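Local coordinates for YfdX protein (Salmonella enterica I, PDB 6A02), which is not fully understood in its molecular role but is implicated in the antibiotic stress response and virulence of Salmonella Typhi, at residues Gln23-Arg26 and Asp27-Met30. Residues are numbered along the deposited sequence; the frame is centred on the assembly and turned at random.
Sequences QAMR and DIGM
With CG trans to the backbone N in both Gln23 (chi1 -176°) and Arg26, and each chain then bending at chi2, the ends of the two polar side chains come alongside the helix to meet Asp27 and Met30 one turn on. The Gln23 amide reaches Asp27 through NE2, which donates to OD1 at 3.0 Å. The carboxylate oxygen lies nearly in the amide plane, but the donor comes to it from above the carboxylate plane, the two flat groups being turned 57° apart. Gln23 thus holds Asp27 twice, because the backbone N of Asp27 also donates to Gln23 O at 2.8 Å. Asp27 is buried, its side chain packing on Gln49 and Leu53 of helix 40-54, and the amide N-H, donated to OD1, would partly offset the charge of this buried carboxylate.

In one of the two conformers modelled for Met30, the thioether lies over one face of the Arg26 guanidinium, with Met30 SD 3.5 Å from Arg26 CZ and almost above the centre of the group. Met30 CG lies over the same face, 3.7 Å from Arg26 NH1. Across the subunit interface the guanidinium is engaged further: NH1 is hydrogen-bonded to Asn82 of the second subunit, and Trp22 of that subunit makes a cation-pi contact.

On the buried side, Met25 and Ile28 run alongside each other, SD meeting CD1 at 3.8 Å, and both pack on Thr139 of helix 136-151. Beneath the side chains, Ile28 N to Ala24 O (2.9 Å), Gly29 N to Met25 O and Met30 N to Arg26 O continue the i to i+4 ladder. Together these are i to i+4 side-chain and backbone contacts on two successive turns of helix 19-36, with apolar side chains packed into the helical bundle and Arg26 at the interface with the second subunit.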
ATOM      1  N   GLN A  23       8.258 -12.355  11.868  1.00 11.00           N
ATOM      2  CA  GLN A  23       7.182 -13.200  12.370  1.00 11.02           C
ATOM      3  C   GLN A  23       6.437 -12.521  13.509  1.00 10.06           C
ATOM      4  O   GLN A  23       5.220 -12.696  13.643  1.00  9.88           O
ATOM      5  CB  GLN A  23       7.749 -14.550  12.810  1.00 10.39           C
ATOM      6  CG  GLN A  23       6.682 -15.549  13.255  1.00 14.36           C
ATOM      7  CD  GLN A  23       5.745 -15.909  12.126  1.00 15.34           C
ATOM      8  OE1 GLN A  23       6.186 -16.164  11.006  1.00 23.23           O
ATOM      9  NE2 GLN A  23       4.439 -15.890  12.400  1.00 14.99           N
ATOM     10  N   ALA A  24       7.143 -11.736  14.321  1.00  9.66           N
ATOM     11  CA  ALA A  24       6.485 -10.996  15.391  1.00  9.63           C
ATOM     12  C   ALA A  24       5.461 -10.022  14.826  1.00  8.78           C
ATOM     13  O   ALA A  24       4.348  -9.903  15.356  1.00  9.46           O
ATOM     14  CB  ALA A  24       7.525 -10.255  16.234  1.00 10.66           C
ATOM     15  N   MET A  25       5.806  -9.333  13.736  1.00  9.91           N
ATOM     16  CA  MET A  25       4.850  -8.399  13.145  1.00  7.60           C
ATOM     17  C   MET A  25       3.650  -9.138  12.571  1.00  8.28           C
ATOM     18  O   MET A  25       2.516  -8.652  12.663  1.00  8.65           O
ATOM     19  CB  MET A  25       5.533  -7.556  12.067  1.00  8.03           C
ATOM     20  CG  MET A  25       6.650  -6.654  12.587  1.00 10.25           C
ATOM     21  SD  MET A  25       6.200  -5.710  14.062  1.00 11.62           S
ATOM     22  CE  MET A  25       4.852  -4.727  13.420  1.00 12.55           C
ATOM     23  N   ARG A  26       3.882 -10.309  11.975  1.00  8.95           N
ATOM     24  CA  ARG A  26       2.777 -11.138  11.506  1.00 10.07           C
ATOM     25  C   ARG A  26       1.881 -11.537  12.675  1.00  9.80           C
ATOM     26  O   ARG A  26       0.646 -11.438  12.595  1.00  9.73           O
ATOM     27  CB  ARG A  26       3.372 -12.347  10.779  1.00 12.23           C
ATOM     28  CG  ARG A  26       2.462 -13.526  10.578  1.00 16.71           C
ATOM     29  CD  ARG A  26       1.250 -13.207   9.752  1.00 17.68           C
ATOM     30  NE  ARG A  26       0.592 -14.448   9.343  1.00 23.11           N
ATOM     31  CZ  ARG A  26      -0.618 -14.505   8.797  1.00 22.42           C
ATOM     32  NH1 ARG A  26      -1.307 -13.395   8.610  1.00 22.65           N
ATOM     33  NH2 ARG A  26      -1.137 -15.679   8.452  1.00 21.70           N
ATOM     34  N   ASP A  27       2.489 -11.933  13.798  1.00  9.29           N
ATOM     35  CA  ASP A  27       1.712 -12.317  14.975  1.00  9.57           C
ATOM     36  C   ASP A  27       0.913 -11.139  15.531  1.00  8.89           C
ATOM     37  O   ASP A  27      -0.216 -11.319  16.008  1.00  8.95           O
ATOM     38  CB  ASP A  27       2.638 -12.874  16.058  1.00 10.18           C
ATOM     39  CG  ASP A  27       3.224 -14.228  15.706  1.00 13.01           C
ATOM     40  OD1 ASP A  27       2.782 -14.844  14.707  1.00 13.90           O
ATOM     41  OD2 ASP A  27       4.127 -14.664  16.458  1.00 13.85           O
ATOM     42  N   ILE A  28       1.491  -9.933  15.494  1.00  9.12           N
ATOM     43  CA  ILE A  28       0.810  -8.730  15.975  1.00  8.30           C
ATOM     44  C   ILE A  28      -0.466  -8.472  15.177  1.00  8.25           C
ATOM     45  O   ILE A  28      -1.523  -8.159  15.743  1.00  8.38           O
ATOM     46  CB  ILE A  28       1.785  -7.533  15.929  1.00  8.63           C
ATOM     47  CG1 ILE A  28       2.786  -7.618  17.078  1.00 10.67           C
ATOM     48  CG2 ILE A  28       1.052  -6.202  15.969  1.00  9.97           C
ATOM     49  CD1 ILE A  28       3.934  -6.651  16.914  1.00 11.90           C
ATOM     50  N   GLY A  29      -0.391  -8.591  13.849  1.00  9.31           N
ATOM     51  CA  GLY A  29      -1.582  -8.410  13.033  1.00  7.86           C
ATOM     52  C   GLY A  29      -2.649  -9.454  13.302  1.00  8.69           C
ATOM     53  O   GLY A  29      -3.839  -9.130  13.393  1.00 10.81           O
ATOM     54  N   MET A  30      -2.243 -10.718  13.426  1.00  8.91           N
ATOM     55  CA  MET A  30      -3.210 -11.775  13.711  1.00  8.61           C
ATOM     56  C   MET A  30      -3.830 -11.575  15.086  1.00  9.64           C
ATOM     57  O   MET A  30      -5.038 -11.778  15.274  1.00 10.32           O
ATOM     58  CB  MET A  30      -2.538 -13.147  13.616  1.00 13.46           C
ATOM     59  CG  MET A  30      -2.073 -13.524  12.206  1.00 14.54           C
ATOM     60  SD  MET A  30      -1.508 -15.235  12.073  1.00 22.48           S
ATOM     61  CE  MET A  30      -2.862 -15.978  12.987  0.57  9.53           C
TER